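Local coordinates for coatomer subunit delta (Saccharomyces cerevisiae, PDB 5FJZ), which forms part of the COPI coatomer, which probably drives retrograde Golgi-to-ER transport of dilysine-tagged proteins, and through its mu-homology domain binds a tryptophan-motif peptide of Dsl1, at residues Met220-Gln225 and Asp265-Gln270; Val22-Phe27 and Ser35-Gly40. All coordinates share one frame; numbering follows the deposited sequence. Where two conformers were deposited one is given.

Contact 1 (Met220-Gln225 and Asp265-Gln270); sequences MTVSFQ and DEYLVQ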
loop_
_atom_site.group_PDB
_atom_site.type_symbol
_atom_site.label_atom_id
_atom_site.label_comp_id
_atom_site.label_asym_id
_atom_site.label_seq_id
_atom_site.Cartn_x
_atom_site.Cartn_y
_atom_site.Cartn_z
ATOM N N MET A 220 -5.977 -10.619 -18.805
ATOM C CA MET A 220 -5.506 -9.660 -19.777
ATOM C C MET A 220 -5.994 -8.266 -19.349
ATOM O O MET A 220 -7.175 -8.078 -19.060
ATOM C CB MET A 220 -6.084 -9.988 -21.174
ATOM C CG MET A 220 -5.705 -11.364 -21.686
ATOM S SD MET A 220 -6.348 -11.706 -23.343
ATOM C CE MET A 220 -5.755 -13.389 -23.561
ATOM N N THR A 221 -5.099 -7.291 -19.371
ATOM C CA THR A 221 -5.401 -5.976 -18.887
ATOM C C THR A 221 -5.396 -5.005 -20.028
ATOM O O THR A 221 -4.555 -5.087 -20.952
ATOM C CB THR A 221 -4.363 -5.529 -17.847
ATOM O OG1 THR A 221 -4.460 -6.377 -16.716
ATOM C CG2 THR A 221 -4.615 -4.133 -17.387
ATOM N N VAL A 222 -6.270 -4.041 -19.974
ATOM C CA VAL A 222 -6.276 -2.945 -20.941
ATOM C C VAL A 222 -6.001 -1.587 -20.247
ATOM O O VAL A 222 -6.483 -1.356 -19.107
ATOM C CB VAL A 222 -7.569 -2.870 -21.738
ATOM C CG1 VAL A 222 -8.744 -2.569 -20.855
ATOM C CG2 VAL A 222 -7.487 -1.775 -22.780
ATOM N N SER A 223 -5.250 -0.744 -20.940
ATOM C CA SER A 223 -4.864 0.566 -20.430
ATOM C C SER A 223 -5.183 1.630 -21.469
ATOM O O SER A 223 -4.709 1.530 -22.628
ATOM C CB SER A 223 -3.348 0.521 -20.126
ATOM O OG SER A 223 -2.882 1.755 -19.584
ATOM N N PHE A 224 -5.951 2.644 -21.057
ATOM C CA PHE A 224 -6.297 3.767 -21.871
ATOM C C PHE A 224 -6.590 5.001 -21.034
ATOM O O PHE A 224 -6.793 4.934 -19.817
ATOM C CB PHE A 224 -7.505 3.467 -22.759
ATOM C CG PHE A 224 -8.796 3.116 -21.985
ATOM C CD1 PHE A 224 -9.579 4.103 -21.368
ATOM C CD2 PHE A 224 -9.170 1.780 -21.822
ATOM C CE1 PHE A 224 -10.737 3.785 -20.712
ATOM C CE2 PHE A 224 -10.338 1.465 -21.119
ATOM C CZ PHE A 224 -11.106 2.467 -20.580
ATOM N N GLN A 225 -6.482 6.145 -21.676
ATOM C CA GLN A 225 -6.616 7.427 -21.009
ATOM C C GLN A 225 -6.954 8.431 -22.071
ATOM O O GLN A 225 -6.236 8.545 -23.056
ATOM C CB GLN A 225 -5.298 7.781 -20.272
ATOM C CG GLN A 225 -5.292 9.060 -19.404
ATOM C CD GLN A 225 -4.013 9.315 -18.598
ATOM O OE1 GLN A 225 -3.821 10.416 -18.106
ATOM N NE2 GLN A 225 -3.147 8.303 -18.449
ATOM N N ASP A 265 -8.313 1.865 -14.774
ATOM C CA ASP A 265 -7.448 1.359 -13.663
ATOM C C ASP A 265 -7.468 -0.181 -13.733
ATOM O O ASP A 265 -6.762 -0.769 -14.550
ATOM C CB ASP A 265 -7.905 1.983 -12.353
ATOM C CG ASP A 265 -7.026 1.539 -11.154
ATOM O OD1 ASP A 265 -5.981 0.934 -11.392
ATOM O OD2 ASP A 265 -7.450 1.680 -10.005
ATOM N N GLU A 266 -8.301 -0.858 -12.982
ATOM C CA GLU A 266 -8.359 -2.311 -13.011
ATOM C C GLU A 266 -9.404 -2.769 -14.055
ATOM O O GLU A 266 -10.542 -2.851 -13.746
ATOM C CB GLU A 266 -8.685 -2.872 -11.630
ATOM C CG GLU A 266 -7.569 -2.584 -10.601
ATOM C CD GLU A 266 -7.837 -3.111 -9.169
ATOM O OE1 GLU A 266 -8.936 -3.646 -8.861
ATOM O OE2 GLU A 266 -6.958 -2.914 -8.306
ATOM N N TYR A 267 -8.942 -2.929 -15.293
ATOM C CA TYR A 267 -9.779 -3.010 -16.438
ATOM C C TYR A 267 -9.297 -4.272 -17.133
ATOM O O TYR A 267 -8.276 -4.260 -17.857
ATOM C CB TYR A 267 -9.703 -1.828 -17.321
ATOM C CG TYR A 267 -10.960 -1.529 -18.125
ATOM C CD1 TYR A 267 -11.258 -2.276 -19.273
ATOM C CD2 TYR A 267 -11.755 -0.432 -17.847
ATOM C CE1 TYR A 267 -12.344 -1.952 -20.071
ATOM C CE2 TYR A 267 -12.847 -0.101 -18.641
ATOM C CZ TYR A 267 -13.174 -0.899 -19.717
ATOM O OH TYR A 267 -14.283 -0.593 -20.514
ATOM N N LEU A 268 -9.998 -5.359 -16.873
ATOM C CA LEU A 268 -9.496 -6.647 -17.290
ATOM C C LEU A 268 -10.464 -7.800 -17.680
ATOM O O LEU A 268 -11.565 -7.808 -17.292
ATOM C CB LEU A 268 -8.567 -7.181 -16.207
ATOM C CG LEU A 268 -8.933 -7.867 -14.903
ATOM C CD1 LEU A 268 -8.114 -7.189 -13.805
ATOM C CD2 LEU A 268 -10.361 -7.890 -14.503
ATOM N N VAL A 269 -9.898 -8.781 -18.367
ATOM C CA VAL A 269 -10.574 -10.027 -18.700
ATOM C C VAL A 269 -9.895 -11.173 -18.032
ATOM O O VAL A 269 -8.690 -11.374 -18.086
ATOM C CB VAL A 269 -11.068 -10.137 -20.164
ATOM C CG1 VAL A 269 -10.529 -9.084 -21.063
ATOM C CG2 VAL A 269 -11.049 -11.558 -20.724
ATOM N N GLN A 270 -10.698 -11.979 -17.399
ATOM C CA GLN A 270 -10.228 -12.968 -16.493
ATOM C C GLN A 270 -10.967 -14.292 -16.685
ATOM O O GLN A 270 -10.368 -15.362 -16.654
ATOM C CB GLN A 270 -10.524 -12.393 -15.111
ATOM C CG GLN A 270 -10.120 -13.164 -13.915
ATOM C CD GLN A 270 -9.328 -12.277 -12.999
ATOM O OE1 GLN A 270 -9.841 -11.321 -12.418
ATOM N NE2 GLN A 270 -8.046 -12.534 -12.936
ATOM O OXT GLN A 270 -12.203 -14.242 -16.711
HETATM O O HOH W 1 -5.903 0.139 -16.899
#

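Contact 2 (Val22-Phe27 and Ser35-Gly40); sequences VINAEF and SSELKG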
loop_
_atom_site.group_PDB
_atom_site.type_symbol
_atom_site.label_atom_id
_atom_site.label_comp_id
_atom_site.label_asym_id
_atom_site.label_seq_id
_atom_site.Cartn_x
_atom_site.Cartn_y
_atom_site.Cartn_z
ATOM N N VAL A 22 -12.111 7.697 -13.216
ATOM C CA VAL A 22 -11.368 6.432 -13.325
ATOM C C VAL A 22 -12.323 5.255 -13.318
ATOM O O VAL A 22 -13.241 5.213 -12.542
ATOM C CB VAL A 22 -10.425 6.263 -12.119
ATOM C CG1 VAL A 22 -9.707 4.931 -12.143
ATOM C CG2 VAL A 22 -9.442 7.391 -12.062
ATOM N N ILE A 23 -12.135 4.344 -14.277
ATOM C CA ILE A 23 -13.068 3.253 -14.497
ATOM C C ILE A 23 -12.359 1.939 -14.259
ATOM O O ILE A 23 -11.335 1.677 -14.896
ATOM C CB ILE A 23 -13.767 3.320 -15.881
ATOM C CG1 ILE A 23 -14.769 2.155 -16.110
ATOM C CG2 ILE A 23 -12.754 3.403 -17.026
ATOM C CD1 ILE A 23 -15.985 2.260 -15.239
ATOM N N ASN A 24 -12.960 1.107 -13.425
ATOM C CA ASN A 24 -12.645 -0.286 -13.266
ATOM C C ASN A 24 -13.772 -1.123 -13.917
ATOM O O ASN A 24 -15.002 -0.788 -13.793
ATOM C CB ASN A 24 -12.596 -0.733 -11.796
ATOM C CG ASN A 24 -11.520 -0.028 -10.961
ATOM O OD1 ASN A 24 -11.792 0.402 -9.853
ATOM N ND2 ASN A 24 -10.385 0.154 -11.480
ATOM N N ALA A 25 -13.363 -2.201 -14.568
ATOM C CA ALA A 25 -14.316 -3.112 -15.170
ATOM C C ALA A 25 -13.681 -4.502 -15.275
ATOM O O ALA A 25 -12.461 -4.633 -15.601
ATOM C CB ALA A 25 -14.740 -2.581 -16.530
ATOM N N GLU A 26 -14.451 -5.550 -15.055
ATOM C CA GLU A 26 -14.000 -6.933 -15.229
ATOM C C GLU A 26 -14.954 -7.780 -16.096
ATOM O O GLU A 26 -16.208 -7.672 -15.966
ATOM C CB GLU A 26 -13.849 -7.603 -13.851
ATOM C CG GLU A 26 -13.373 -9.075 -13.884
ATOM C CD GLU A 26 -12.939 -9.654 -12.533
ATOM O OE1 GLU A 26 -12.629 -8.837 -11.618
ATOM O OE2 GLU A 26 -12.902 -10.902 -12.402
ATOM N N PHE A 27 -14.367 -8.573 -16.943
ATOM C CA PHE A 27 -15.115 -9.394 -17.988
ATOM C C PHE A 27 -14.686 -10.818 -17.869
ATOM O O PHE A 27 -13.564 -11.112 -17.465
ATOM C CB PHE A 27 -14.832 -8.917 -19.433
ATOM C CG PHE A 27 -15.100 -7.506 -19.670
ATOM C CD1 PHE A 27 -14.180 -6.543 -19.297
ATOM C CD2 PHE A 27 -16.284 -7.079 -20.246
ATOM C CE1 PHE A 27 -14.413 -5.213 -19.512
ATOM C CE2 PHE A 27 -16.519 -5.753 -20.462
ATOM C CZ PHE A 27 -15.620 -4.795 -20.072
ATOM N N SER A 35 -18.478 -6.833 -13.432
ATOM C CA SER A 35 -18.556 -5.731 -12.523
ATOM C C SER A 35 -17.894 -4.583 -13.100
ATOM O O SER A 35 -17.128 -4.709 -14.090
ATOM C CB SER A 35 -17.832 -6.020 -11.196
ATOM O OG SER A 35 -16.476 -6.395 -11.466
ATOM N N SER A 36 -18.201 -3.417 -12.531
ATOM C CA SER A 36 -17.608 -2.190 -12.891
ATOM C C SER A 36 -17.720 -1.192 -11.730
ATOM O O SER A 36 -18.589 -1.273 -10.868
ATOM C CB SER A 36 -18.094 -1.594 -14.256
ATOM O OG SER A 36 -19.510 -1.417 -14.273
ATOM N N GLU A 37 -16.835 -0.218 -11.751
ATOM C CA GLU A 37 -16.786 0.809 -10.752
ATOM C C GLU A 37 -16.114 2.028 -11.292
ATOM O O GLU A 37 -14.984 1.991 -11.814
ATOM C CB GLU A 37 -16.083 0.317 -9.498
ATOM C CG GLU A 37 -15.883 1.401 -8.416
ATOM C CD GLU A 37 -14.840 1.012 -7.369
ATOM O OE1 GLU A 37 -13.747 0.475 -7.707
ATOM O OE2 GLU A 37 -15.128 1.226 -6.177
ATOM N N LEU A 38 -16.825 3.137 -11.224
ATOM C CA LEU A 38 -16.366 4.422 -11.668
ATOM C C LEU A 38 -16.096 5.311 -10.434
ATOM O O LEU A 38 -16.980 5.503 -9.611
ATOM C CB LEU A 38 -17.400 5.051 -12.614
ATOM C CG LEU A 38 -17.364 6.462 -13.258
ATOM C CD1 LEU A 38 -17.100 7.706 -12.320
ATOM C CD2 LEU A 38 -16.486 6.565 -14.496
ATOM N N LYS A 39 -14.964 5.987 -10.424
ATOM C CA LYS A 39 -14.634 6.952 -9.353
ATOM C C LYS A 39 -14.351 8.228 -9.917
ATOM O O LYS A 39 -13.666 8.316 -10.984
ATOM C CB LYS A 39 -13.424 6.426 -8.572
ATOM C CG LYS A 39 -13.739 5.197 -7.768
ATOM C CD LYS A 39 -12.460 4.578 -7.162
ATOM C CE LYS A 39 -12.263 4.942 -5.712
ATOM N NZ LYS A 39 -11.467 3.865 -5.019
ATOM N N GLY A 40 -14.869 9.304 -9.338
ATOM C CA GLY A 40 -14.545 10.640 -9.897
ATOM C C GLY A 40 -14.135 11.638 -8.869
ATOM O O GLY A 40 -14.519 11.502 -7.736
HETATM O O HOH W 2 -12.741 2.933 -10.416
#

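Contact 1 (Met220-Gln225 and Asp265-Gln270)
Met220 pairs with Val269 at one end of an antiparallel strand pair in the beta-rich mu-homology domain, and the ladder shows how side chains and water can supplement it. The two backbones exchange both possible bonds here, Met220 N to Val269 O and Val269 N to Met220 O, each 2.9 Å. Thr221 follows opposite Leu268 as a non-hydrogen-bonded pair; its CA-H leans on Tyr267 O, and CG2, anti to the backbone N, lies 3.7 Å from that same oxygen. Val222 N then gives Tyr267 O a nearly straight bond of 2.9 Å (174° at the hydrogen). Beyond it segment 265-270 turns a corner at Asp265 and Glu266; no further direct backbone bond joins the two segments, and Phe224 pairs with Ser264 past the corner. A water bridges instead, donating to Val222 O and to Asp265 O. Phe224 closes the contact: with CG between the backbone N and the carbonyl carbon (chi1 61°), its ring presents an edge to the face of Tyr267 in a T-shaped stack, planes 78° apart. Tyr267 OH is held from outside by a hydrogen bond to Leu123 O, while Phe224 CE2 sits over the centre of the tyrosine ring, 3.8 Å above its plane.

Contact 2 (Val22-Phe27 and Ser35-Gly40)
Val22 and Lys39 belong to an antiparallel ladder, the two strands of a beta hairpin running at 177° to each other with axes 4.5 Å apart. Hydrogen-bonded pairs, Val22 with Lys39, Asn24 with Glu37 and Glu26 with Ser35, are interleaved with the non-hydrogen-bonded pairs Ile23 with Leu38 and Ala25 with Ser36. The first two hydrogen-bonded pairs have two bonds each, Glu26 with Ser35 one, Glu26 also bonding to the backbone of His34. The shortest backbone bond, Asn24 N to Glu37 O, is 2.7 Å. In the non-hydrogen-bonded pairs CA-H groups approach carbonyls instead, as Ser36 CA does to Asn24 O at 3.1 Å.

One face carries small and apolar groups. Ile23 CG1 is anti to the backbone N (chi1 -180°), and CD1 beyond it reaches 4.1 Å from Leu38 CB; Ala25 CB and Ser36 CB lie 4.2 Å apart. On the other face Asn24 and Glu37 run side by side in the same direction, amide and carboxylate planes 46° apart. A water lies near both strands, 2.8 Å from Glu37 O. Further along, Glu26 CB comes 3.7 Å from Ser35 OG.

The outer ends of the acidic side chains turn to other partners: Glu37 OE2 makes a salt bridge to Arg110, and Glu26 OE1 one to Arg110 of the second subunit. The hairpin lies within the region that interacts with DSL1. Strand 257-269 runs beside 15-27, and strand 104-113 flanks 33-46 on its other edge.

In the fold
From the N terminus, the chain first closes contact 2, a hairpin of long strands with seven residues between the two segments. It then runs on through the four-stranded sheet and much of the larger one before contact 1 joins Met220-Gln225 to the C-terminal residues, with 39 residues between. The loops are therefore in series, neither enclosing the other. Space reunites what sequence separates: the last strand, 257-269, lies between 220-229 and the first strand, 15-27, so the first and last strands are neighbours in one mixed sheet. Probable hydrogen bonds from Leu268 N to Ala25 O and from Phe27 N to Leu268 O stitch the two contacts together, their centres about 10 Å apart.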